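Local coordinates for protein DTDP-4-dehydrorhamnose reductase, rfbD ortholog (Clostridium acetobutylicum, PDB 1VL0) that probably catalyses the reduction of dTDP-6-deoxy-L-lyxo-4-hexulose to dTDP-L-rhamnose, the reductase step of dTDP-L-rhamnose biosynthesis, and binds NADH in a Rossmann-type fold, at residues A20-I28 with W162-F170; T74-Q82 with F251-K259. All coordinates share one frame; numbering follows the deposited sequence.

Both interactions border the NADH groove of this extended short-chain dehydrogenase/reductase fold. Interaction 1 (20-28 with 162-170) grips the cofactor directly, at both phosphates and at the nicotinamide carboxamide. Interaction 2 (74-82 with 251-259) reaches the cofactor through Thr74, whose OG1 makes a weak hydrogen bond to NAI O1A (3.4 Å); its salt-bridged part lies farther out, at the surface. The centres of the two contacts are about 20 Å apart and their nearest atoms about 7 Å; they do not touch each other, but both touch the cofactor. Along the chain the segments alternate, and interaction 2 joins a segment beginning at the cofactor to the loop between strand 242-246 and helix 266-270.

Interaction 1: residues A20-I28 with W162-F170; sequences ANGQLGREI and WLYGDGNNF. With NAI (1,4-dihydronicotinamide adenine dinucleotide), chain D.
Gln23 meets the backbone of Leu163 and Gly165 and the side chain of Asn169 beside the cofactor pyrophosphate, where the glycine-containing turn after the first strand of the Rossmann fold enters helix 23-32. The Gln23 amide uses both ends. NE2 donates to Leu163 O (3.2 Å), coming from above that carbonyl's plane, and also to the phosphate oxygen NAI O2N. OE1 accepts an N-H from Asn169 ND2 (3.1 Å), nearly in line with its own C=O, and a weaker one from Gly165 N. These bonds fix the rotation of the amide, which the extended chain beyond CG carries across to the end of strand 155-164 and the loop after it. The same helix start binds the phosphates through its backbone: Gln23 N reaches NAI O2A and Leu24 N reaches NAI O1N (3.0 Å), while Leu163 N holds the nicotinamide carboxamide at NAI O7N (2.9 Å).

Farther out, Tyr286 OH is hydrogen-bonded to both Asn169 ND2 and Gly165 O, giving the Asn169 amide a second partner. One water joins Gln23 O to Asp166 N, another Asn21 O to Asp166 O. At the solvent side Arg26 NH1 forms a salt bridge with Asp166 OD2 (3.1 Å), the oxygen lying in the guanidinium plane but approached from above the carboxylate. The extended Arg26 chain also lays its guanidinium side-on against Asn21, NE bonding Asn21 O and NH2 bonding Asn21 OD1 (2.8 Å).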
loop_
_atom_site.group_PDB
_atom_site.type_symbol
_atom_site.label_atom_id
_atom_site.label_comp_id
_atom_site.label_asym_id
_atom_site.label_seq_id
_atom_site.Cartn_x
_atom_site.Cartn_y
_atom_site.Cartn_z
ATOM N N ALA A 20 -1.080 25.548 12.034
ATOM C CA ALA A 20 -0.420 26.697 11.404
ATOM C C ALA A 20 0.322 27.620 12.396
ATOM O O ALA A 20 1.226 28.379 12.000
ATOM C CB ALA A 20 -1.447 27.511 10.641
ATOM N N ASN A 21 -0.040 27.526 13.670
ATOM C CA ASN A 21 0.657 28.241 14.724
ATOM C C ASN A 21 1.954 27.561 15.208
ATOM O O ASN A 21 2.729 28.171 15.958
ATOM C CB ASN A 21 -0.285 28.472 15.932
ATOM C CG ASN A 21 0.281 29.474 16.912
ATOM O OD1 ASN A 21 0.628 30.598 16.555
ATOM N ND2 ASN A 21 0.437 29.044 18.143
ATOM N N GLY A 22 2.185 26.327 14.804
ATOM C CA GLY A 22 3.392 25.577 15.209
ATOM C C GLY A 22 4.642 26.109 14.530
ATOM O O GLY A 22 4.571 27.030 13.708
ATOM N N GLN A 23 5.793 25.506 14.830
ATOM C CA GLN A 23 7.060 25.959 14.237
ATOM C C GLN A 23 7.050 25.997 12.713
ATOM O O GLN A 23 7.392 27.002 12.116
ATOM C CB GLN A 23 8.221 25.066 14.691
ATOM C CG GLN A 23 8.424 25.075 16.134
ATOM C CD GLN A 23 9.747 24.498 16.513
ATOM O OE1 GLN A 23 10.602 25.219 17.020
ATOM N NE2 GLN A 23 9.951 23.207 16.233
ATOM N N LEU A 24 6.709 24.878 12.075
ATOM C CA LEU A 24 6.719 24.833 10.623
ATOM C C LEU A 24 5.574 25.647 10.026
ATOM O O LEU A 24 5.759 26.350 9.036
ATOM C CB LEU A 24 6.639 23.408 10.144
ATOM C CG LEU A 24 6.637 23.228 8.631
ATOM C CD1 LEU A 24 7.956 23.768 8.049
ATOM C CD2 LEU A 24 6.433 21.746 8.310
ATOM N N GLY A 25 4.398 25.558 10.636
ATOM C CA GLY A 25 3.238 26.291 10.153
ATOM C C GLY A 25 3.545 27.778 10.021
ATOM O O GLY A 25 3.251 28.390 9.010
ATOM N N ARG A 26 4.188 28.337 11.039
ATOM C CA ARG A 26 4.628 29.740 11.011
ATOM C C ARG A 26 5.642 30.032 9.916
ATOM O O ARG A 26 5.550 31.051 9.256
ATOM C CB ARG A 26 5.214 30.160 12.352
ATOM C CG ARG A 26 4.186 30.328 13.419
ATOM C CD ARG A 26 4.782 30.576 14.774
ATOM N NE ARG A 26 3.775 30.881 15.767
ATOM C CZ ARG A 26 3.779 31.931 16.565
ATOM N NH1 ARG A 26 4.747 32.823 16.506
ATOM N NH2 ARG A 26 2.783 32.114 17.419
ATOM N N GLU A 27 6.609 29.142 9.717
ATOM C CA GLU A 27 7.598 29.374 8.706
ATOM C C GLU A 27 7.018 29.332 7.290
ATOM O O GLU A 27 7.391 30.143 6.426
ATOM C CB GLU A 27 8.770 28.455 8.882
ATOM C CG GLU A 27 9.924 28.708 7.909
ATOM C CD GLU A 27 10.578 30.105 7.972
ATOM O OE1 GLU A 27 10.529 30.830 9.018
ATOM O OE2 GLU A 27 11.188 30.504 6.951
ATOM N N ILE A 28 6.069 28.427 7.050
ATOM C CA ILE A 28 5.456 28.329 5.748
ATOM C C ILE A 28 4.656 29.597 5.466
ATOM O O ILE A 28 4.715 30.147 4.366
ATOM C CB ILE A 28 4.572 27.098 5.696
ATOM C CG1 ILE A 28 5.457 25.839 5.669
ATOM C CG2 ILE A 28 3.680 27.126 4.461
ATOM C CD1 ILE A 28 4.717 24.517 5.619
ATOM N N TRP A 162 14.543 16.541 14.542
ATOM C CA TRP A 162 15.373 17.471 15.331
ATOM C C TRP A 162 15.057 18.887 14.894
ATOM O O TRP A 162 15.944 19.682 14.573
ATOM C CB TRP A 162 16.841 17.167 15.118
ATOM C CG TRP A 162 17.302 15.880 15.677
ATOM C CD1 TRP A 162 16.575 14.718 15.860
ATOM C CD2 TRP A 162 18.634 15.575 16.095
ATOM N NE1 TRP A 162 17.383 13.727 16.371
ATOM C CE2 TRP A 162 18.640 14.232 16.555
ATOM C CE3 TRP A 162 19.809 16.316 16.194
ATOM C CZ2 TRP A 162 19.775 13.630 17.078
ATOM C CZ3 TRP A 162 20.909 15.724 16.681
ATOM C CH2 TRP A 162 20.899 14.386 17.131
ATOM N N LEU A 163 13.781 19.215 14.899
ATOM C CA LEU A 163 13.319 20.422 14.229
ATOM C C LEU A 163 13.240 21.655 15.145
ATOM O O LEU A 163 12.672 21.607 16.244
ATOM C CB LEU A 163 11.930 20.169 13.635
ATOM C CG LEU A 163 11.376 21.246 12.738
ATOM C CD1 LEU A 163 12.169 21.346 11.466
ATOM C CD2 LEU A 163 9.892 20.980 12.461
ATOM N N TYR A 164 13.775 22.780 14.670
ATOM C CA TYR A 164 13.746 24.010 15.452
ATOM C C TYR A 164 13.251 25.144 14.584
ATOM O O TYR A 164 13.444 25.177 13.381
ATOM C CB TYR A 164 15.126 24.343 16.100
ATOM C CG TYR A 164 16.248 24.531 15.083
ATOM C CD1 TYR A 164 16.458 25.750 14.493
ATOM C CD2 TYR A 164 17.062 23.488 14.729
ATOM C CE1 TYR A 164 17.453 25.929 13.568
ATOM C CE2 TYR A 164 18.048 23.648 13.811
ATOM C CZ TYR A 164 18.264 24.881 13.260
ATOM O OH TYR A 164 19.208 25.048 12.298
ATOM N N GLY A 165 12.612 26.085 15.239
ATOM C CA GLY A 165 12.070 27.275 14.582
ATOM C C GLY A 165 11.326 28.121 15.605
ATOM O O GLY A 165 11.715 28.199 16.779
ATOM N N ASP A 166 10.250 28.740 15.143
ATOM C CA ASP A 166 9.470 29.671 15.911
ATOM C C ASP A 166 8.504 28.933 16.899
ATOM O O ASP A 166 7.290 28.831 16.694
ATOM C CB ASP A 166 8.719 30.587 14.954
ATOM C CG ASP A 166 8.106 31.805 15.655
ATOM O OD1 ASP A 166 8.300 31.955 16.879
ATOM O OD2 ASP A 166 7.469 32.672 15.024
ATOM N N GLY A 167 9.083 28.405 17.973
ATOM C CA GLY A 167 8.324 27.688 18.981
ATOM C C GLY A 167 9.326 27.081 19.931
ATOM O O GLY A 167 10.534 27.382 19.840
ATOM N N ASN A 168 8.861 26.209 20.808
ATOM C CA ASN A 168 9.733 25.522 21.748
ATOM C C ASN A 168 10.579 24.494 21.022
ATOM O O ASN A 168 10.110 23.894 20.097
ATOM C CB ASN A 168 8.890 24.808 22.817
ATOM C CG ASN A 168 8.345 25.772 23.860
ATOM O OD1 ASN A 168 8.947 26.839 24.130
ATOM N ND2 ASN A 168 7.206 25.406 24.460
ATOM N N ASN A 169 11.820 24.312 21.449
ATOM C CA ASN A 169 12.728 23.398 20.810
ATOM C C ASN A 169 14.036 23.287 21.599
ATOM O O ASN A 169 14.233 23.949 22.621
ATOM C CB ASN A 169 12.996 23.840 19.366
ATOM C CG ASN A 169 13.701 25.161 19.277
ATOM O OD1 ASN A 169 14.812 25.300 19.753
ATOM N ND2 ASN A 169 13.058 26.151 18.650
ATOM N N PHE A 170 14.927 22.431 21.121
ATOM C CA PHE A 170 16.153 22.100 21.842
ATOM C C PHE A 170 17.091 23.268 21.936
ATOM O O PHE A 170 17.838 23.400 22.905
ATOM C CB PHE A 170 16.858 20.966 21.109
ATOM C CG PHE A 170 18.114 20.498 21.757
ATOM C CD1 PHE A 170 18.065 19.701 22.868
ATOM C CD2 PHE A 170 19.348 20.821 21.229
ATOM C CE1 PHE A 170 19.244 19.219 23.430
ATOM C CE2 PHE A 170 20.503 20.370 21.788
ATOM C CZ PHE A 170 20.461 19.577 22.896
HETATM P PA NAI D . 4.481 22.196 16.764
HETATM O O1A NAI D . 4.308 21.329 17.980
HETATM O O2A NAI D . 5.398 23.375 16.975
HETATM O O5B NAI D . 3.006 22.572 16.256
HETATM C C5B NAI D . 2.087 21.514 16.066
HETATM C C4B NAI D . 0.658 22.037 16.017
HETATM O O4B NAI D . -0.253 20.955 16.202
HETATM C C3B NAI D . 0.280 23.033 17.111
HETATM O O3B NAI D . 0.036 24.311 16.555
HETATM C C2B NAI D . -0.984 22.400 17.713
HETATM O O2B NAI D . -1.912 23.315 18.281
HETATM C C1B NAI D . -1.473 21.609 16.496
HETATM N N9A NAI D . -2.619 20.696 16.664
HETATM C C8A NAI D . -2.759 19.781 17.670
HETATM N N7A NAI D . -3.942 19.155 17.511
HETATM C C5A NAI D . -4.590 19.657 16.435
HETATM C C6A NAI D . -5.828 19.355 15.864
HETATM N N6A NAI D . -6.622 18.436 16.393
HETATM N N1A NAI D . -6.235 20.039 14.741
HETATM C C2A NAI D . -5.405 21.015 14.180
HETATM N N3A NAI D . -4.201 21.336 14.756
HETATM C C4A NAI D . -3.773 20.651 15.874
HETATM O O3 NAI D . 4.962 21.259 15.555
HETATM P PN NAI D . 6.338 21.375 14.709
HETATM O O1N NAI D . 6.187 22.326 13.592
HETATM O O2N NAI D . 7.469 21.346 15.664
HETATM O O5D NAI D . 6.228 19.967 13.919
HETATM C C5D NAI D . 5.762 19.974 12.576
HETATM C C4D NAI D . 5.760 18.567 12.041
HETATM O O4D NAI D . 7.078 17.980 12.093
HETATM C C3D NAI D . 4.819 17.647 12.817
HETATM O O3D NAI D . 4.054 17.008 11.835
HETATM C C2D NAI D . 5.727 16.673 13.568
HETATM O O2D NAI D . 5.240 15.352 13.787
HETATM C C1D NAI D . 6.949 16.668 12.643
HETATM N N1N NAI D . 8.203 16.356 13.325
HETATM C C2N NAI D . 8.753 17.294 14.170
HETATM C C3N NAI D . 9.963 16.988 14.790
HETATM C C7N NAI D . 10.429 17.794 15.966
HETATM O O7N NAI D . 11.770 17.650 16.353
HETATM N N7N NAI D . 9.587 18.613 16.608
HETATM C C4N NAI D . 10.587 15.758 14.542
HETATM C C5N NAI D . 10.017 14.817 13.685
HETATM C C6N NAI D . 8.807 15.156 13.088
HETATM O O HOH W 1 4.936 27.894 17.442
HETATM O O HOH W 2 9.572 28.352 12.446
#

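Interaction 2: residues T74-Q82 with F251-K259. With NAI (1,4-dihydronicotinamide adenine dinucleotide), chain D.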
loop_
_atom_site.group_PDB
_atom_site.type_symbol
_atom_site.label_atom_id
_atom_site.label_comp_id
_atom_site.label_asym_id
_atom_site.label_seq_id
_atom_site.Cartn_x
_atom_site.Cartn_y
_atom_site.Cartn_z
ATOM N N THR A 74 3.316 15.900 19.321
ATOM C CA THR A 74 4.764 15.739 19.264
ATOM C C THR A 74 5.418 15.498 20.603
ATOM O O THR A 74 6.598 15.197 20.626
ATOM C CB THR A 74 5.438 16.954 18.584
ATOM O OG1 THR A 74 4.984 18.202 19.141
ATOM C CG2 THR A 74 5.023 17.032 17.144
ATOM N N ALA A 75 4.681 15.649 21.703
ATOM C CA ALA A 75 5.188 15.228 23.010
ATOM C C ALA A 75 5.409 13.704 22.997
ATOM O O ALA A 75 4.490 12.908 23.239
ATOM C CB ALA A 75 4.229 15.647 24.142
ATOM N N VAL A 76 6.648 13.307 22.725
ATOM C CA VAL A 76 6.975 11.902 22.454
ATOM C C VAL A 76 6.707 10.998 23.647
ATOM O O VAL A 76 6.111 9.927 23.495
ATOM C CB VAL A 76 8.442 11.744 21.960
ATOM C CG1 VAL A 76 8.889 10.300 21.970
ATOM C CG2 VAL A 76 8.593 12.339 20.582
ATOM N N ASP A 77 7.138 11.409 24.830
ATOM C CA ASP A 77 6.940 10.589 26.028
ATOM C C ASP A 77 5.473 10.537 26.392
ATOM O O ASP A 77 4.986 9.489 26.778
ATOM C CB ASP A 77 7.774 11.126 27.213
ATOM C CG ASP A 77 9.281 11.021 26.966
ATOM O OD1 ASP A 77 9.756 9.920 26.580
ATOM O OD2 ASP A 77 10.067 11.977 27.128
ATOM N N LYS A 78 4.772 11.665 26.278
ATOM C CA LYS A 78 3.326 11.715 26.569
ATOM C C LYS A 78 2.480 10.845 25.625
ATOM O O LYS A 78 1.400 10.410 26.006
ATOM C CB LYS A 78 2.794 13.174 26.559
ATOM C CG LYS A 78 2.783 13.860 27.926
ATOM N N CYS A 79 2.947 10.607 24.399
ATOM C CA CYS A 79 2.234 9.697 23.480
ATOM C C CYS A 79 2.108 8.282 24.046
ATOM O O CYS A 79 1.115 7.598 23.804
ATOM C CB CYS A 79 2.926 9.631 22.102
ATOM S SG CYS A 79 2.767 11.123 21.103
ATOM N N GLU A 80 3.111 7.843 24.799
ATOM C CA GLU A 80 3.100 6.493 25.383
ATOM C C GLU A 80 1.951 6.315 26.341
ATOM O O GLU A 80 1.365 5.254 26.391
ATOM C CB GLU A 80 4.404 6.174 26.117
ATOM C CG GLU A 80 5.653 6.142 25.258
ATOM C CD GLU A 80 5.611 5.099 24.137
ATOM O OE1 GLU A 80 4.917 4.052 24.251
ATOM O OE2 GLU A 80 6.311 5.343 23.133
ATOM N N GLU A 81 1.615 7.372 27.070
ATOM C CA GLU A 81 0.489 7.332 28.019
ATOM C C GLU A 81 -0.825 7.868 27.439
ATOM O O GLU A 81 -1.866 7.680 28.037
ATOM C CB GLU A 81 0.850 8.079 29.326
ATOM C CG GLU A 81 0.932 9.603 29.205
ATOM C CD GLU A 81 1.581 10.321 30.419
ATOM O OE1 GLU A 81 0.843 10.720 31.356
ATOM O OE2 GLU A 81 2.828 10.545 30.414
ATOM N N GLN A 82 -0.759 8.532 26.281
ATOM C CA GLN A 82 -1.939 9.034 25.575
ATOM C C GLN A 82 -2.057 8.432 24.174
ATOM O O GLN A 82 -2.180 9.155 23.219
ATOM C CB GLN A 82 -1.847 10.543 25.448
ATOM C CG GLN A 82 -1.564 11.273 26.752
ATOM C CD GLN A 82 -1.655 12.809 26.616
ATOM O OE1 GLN A 82 -1.296 13.391 25.592
ATOM N NE2 GLN A 82 -2.157 13.457 27.660
ATOM N N PHE A 251 19.854 8.767 31.817
ATOM C CA PHE A 251 18.696 9.641 32.038
ATOM C C PHE A 251 17.447 9.136 31.275
ATOM O O PHE A 251 17.056 9.699 30.245
ATOM C CB PHE A 251 19.132 11.067 31.682
ATOM C CG PHE A 251 19.895 11.759 32.784
ATOM C CD1 PHE A 251 19.341 11.943 34.050
ATOM C CD2 PHE A 251 21.227 12.146 32.570
ATOM C CE1 PHE A 251 20.086 12.546 35.085
ATOM C CE2 PHE A 251 21.977 12.750 33.586
ATOM C CZ PHE A 251 21.405 12.950 34.850
ATOM N N PRO A 252 16.833 8.064 31.795
ATOM C CA PRO A 252 15.814 7.290 31.056
ATOM C C PRO A 252 14.459 7.980 30.887
ATOM O O PRO A 252 14.045 8.774 31.732
ATOM C CB PRO A 252 15.664 6.021 31.902
ATOM C CG PRO A 252 16.025 6.440 33.293
ATOM C CD PRO A 252 17.057 7.518 33.148
ATOM N N ARG A 253 13.782 7.670 29.782
ATOM C CA ARG A 253 12.483 8.280 29.458
ATOM C C ARG A 253 11.467 7.232 29.021
ATOM O O ARG A 253 11.855 6.149 28.597
ATOM C CB ARG A 253 12.636 9.273 28.314
ATOM C CG ARG A 253 13.435 10.545 28.575
ATOM C CD ARG A 253 12.945 11.499 29.632
ATOM N NE ARG A 253 12.348 12.641 28.932
ATOM C CZ ARG A 253 13.017 13.463 28.093
ATOM N NH1 ARG A 253 14.322 13.296 27.856
ATOM N NH2 ARG A 253 12.379 14.464 27.479
ATOM N N PRO A 254 10.168 7.539 29.145
ATOM C CA PRO A 254 9.085 6.599 28.746
ATOM C C PRO A 254 9.122 6.088 27.302
ATOM O O PRO A 254 8.767 4.938 27.058
ATOM C CB PRO A 254 7.799 7.409 28.993
ATOM C CG PRO A 254 8.180 8.414 30.041
ATOM C CD PRO A 254 9.626 8.765 29.766
ATOM N N ALA A 255 9.515 6.943 26.364
ATOM C CA ALA A 255 9.587 6.568 24.947
ATOM C C ALA A 255 11.020 6.147 24.519
ATOM O O ALA A 255 12.011 6.831 24.852
ATOM C CB ALA A 255 9.084 7.715 24.070
ATOM N N LYS A 256 11.110 5.027 23.789
ATOM C CA LYS A 256 12.355 4.592 23.145
ATOM C C LYS A 256 12.750 5.605 22.060
ATOM O O LYS A 256 11.932 5.941 21.183
ATOM C CB LYS A 256 12.226 3.178 22.514
ATOM C CG LYS A 256 12.023 2.031 23.516
ATOM C CD LYS A 256 11.706 0.692 22.823
ATOM N N ARG A 257 13.996 6.097 22.157
ATOM C CA ARG A 257 14.589 7.009 21.168
ATOM C C ARG A 257 15.647 6.305 20.348
ATOM O O ARG A 257 16.398 5.495 20.884
ATOM C CB ARG A 257 15.205 8.217 21.861
ATOM C CG ARG A 257 14.172 9.298 22.118
ATOM C CD ARG A 257 14.418 10.066 23.350
ATOM N NE ARG A 257 13.385 11.077 23.545
ATOM C CZ ARG A 257 12.310 10.937 24.313
ATOM N NH1 ARG A 257 12.071 9.793 24.970
ATOM N NH2 ARG A 257 11.465 11.961 24.421
ATOM N N PRO A 258 15.721 6.620 19.062
ATOM C CA PRO A 258 16.601 5.911 18.169
ATOM C C PRO A 258 18.043 6.270 18.477
ATOM O O PRO A 258 18.335 7.426 18.760
ATOM C CB PRO A 258 16.211 6.449 16.767
ATOM C CG PRO A 258 15.011 7.290 16.955
ATOM C CD PRO A 258 15.052 7.744 18.379
ATOM N N LYS A 259 18.941 5.300 18.431
ATOM C CA LYS A 259 20.355 5.596 18.588
ATOM C C LYS A 259 20.867 6.406 17.382
ATOM O O LYS A 259 21.719 7.275 17.534
ATOM C CB LYS A 259 21.172 4.311 18.747
ATOM C CG LYS A 259 20.869 3.588 20.048
ATOM C CD LYS A 259 22.075 3.124 20.854
ATOM C CE LYS A 259 22.339 4.095 22.069
ATOM N NZ LYS A 259 21.368 3.948 23.209
HETATM P PA NAI D . 4.481 22.196 16.764
HETATM O O1A NAI D . 4.308 21.329 17.980
HETATM O O2A NAI D . 5.398 23.375 16.975
HETATM O O5B NAI D . 3.006 22.572 16.256
HETATM C C5B NAI D . 2.087 21.514 16.066
HETATM C C4B NAI D . 0.658 22.037 16.017
HETATM O O4B NAI D . -0.253 20.955 16.202
HETATM C C3B NAI D . 0.280 23.033 17.111
HETATM O O3B NAI D . 0.036 24.311 16.555
HETATM C C2B NAI D . -0.984 22.400 17.713
HETATM O O2B NAI D . -1.912 23.315 18.281
HETATM C C1B NAI D . -1.473 21.609 16.496
HETATM N N9A NAI D . -2.619 20.696 16.664
HETATM C C8A NAI D . -2.759 19.781 17.670
HETATM N N7A NAI D . -3.942 19.155 17.511
HETATM C C5A NAI D . -4.590 19.657 16.435
HETATM C C6A NAI D . -5.828 19.355 15.864
HETATM N N6A NAI D . -6.622 18.436 16.393
HETATM N N1A NAI D . -6.235 20.039 14.741
HETATM C C2A NAI D . -5.405 21.015 14.180
HETATM N N3A NAI D . -4.201 21.336 14.756
HETATM C C4A NAI D . -3.773 20.651 15.874
HETATM O O3 NAI D . 4.962 21.259 15.555
HETATM P PN NAI D . 6.338 21.375 14.709
HETATM O O1N NAI D . 6.187 22.326 13.592
HETATM O O2N NAI D . 7.469 21.346 15.664
HETATM O O5D NAI D . 6.228 19.967 13.919
HETATM C C5D NAI D . 5.762 19.974 12.576
HETATM C C4D NAI D . 5.760 18.567 12.041
HETATM O O4D NAI D . 7.078 17.980 12.093
HETATM C C3D NAI D . 4.819 17.647 12.817
HETATM O O3D NAI D . 4.054 17.008 11.835
HETATM C C2D NAI D . 5.727 16.673 13.568
HETATM O O2D NAI D . 5.240 15.352 13.787
HETATM C C1D NAI D . 6.949 16.668 12.643
HETATM N N1N NAI D . 8.203 16.356 13.325
HETATM C C2N NAI D . 8.753 17.294 14.170
HETATM C C3N NAI D . 9.963 16.988 14.790
HETATM C C7N NAI D . 10.429 17.794 15.966
HETATM O O7N NAI D . 11.770 17.650 16.353
HETATM N N7N NAI D . 9.587 18.613 16.608
HETATM C C4N NAI D . 10.587 15.758 14.542
HETATM C C5N NAI D . 10.017 14.817 13.685
HETATM C C6N NAI D . 8.807 15.156 13.088
HETATM O O HOH W 3 8.670 3.739 23.257
#
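A salt-bridge network of Asp77, Arg253 and Arg257 ties the short, weakly bonded helix of about residues 76-81, which follows the cofactor-binding Thr74 in this Rossmann-type reductase, to the loop between strand 242-246 and helix 266-270. Asp77 is at its centre. Arg257 grips the carboxylate end-on: NH1 donates to Asp77 OD1 (2.8 Å) in a nearly straight bond on the syn side, with the oxygen in the guanidinium plane, whereas NH2 reaches Asp77 OD2 (3.0 Å) from above the carboxylate, at 140°. The two planes are 44° apart, so the pair is twisted rather than flat. Asp77 OD1 takes a second N-H, from Ala255 N (3.0 Å), on its anti lone pair; two donors thus hold this oxygen from different directions. Arg253 folds back at its second and third torsions, bringing NE to Asp77 OD2 (3.0 Å) obliquely. Two arginines on one acid would probably favour its ionised form, and the carboxylate in turn would probably offset the charge of the two guanidinium groups, Arg257 NH2 lying over one face of that of Arg253.

Around this polar cluster the loop packs on the helix. The Pro254 ring crosses the Asp77 side chain, its CD 3.4 Å from Asp77 OD1. With CG1 anti to the backbone N (chi1 167°), Val76 sets that methyl over one face of the Arg257 guanidinium, offset toward its rim, and close against Ala255 CB. Val76 also touches Tyr137, a residue that binds NADH. One turn along the helix, Glu80 bends at its second torsion; its OE2 accepts from Ala136 N, at the start of helix 136-151, and from a water that in turn accepts from Lys256 N (2.8 Å).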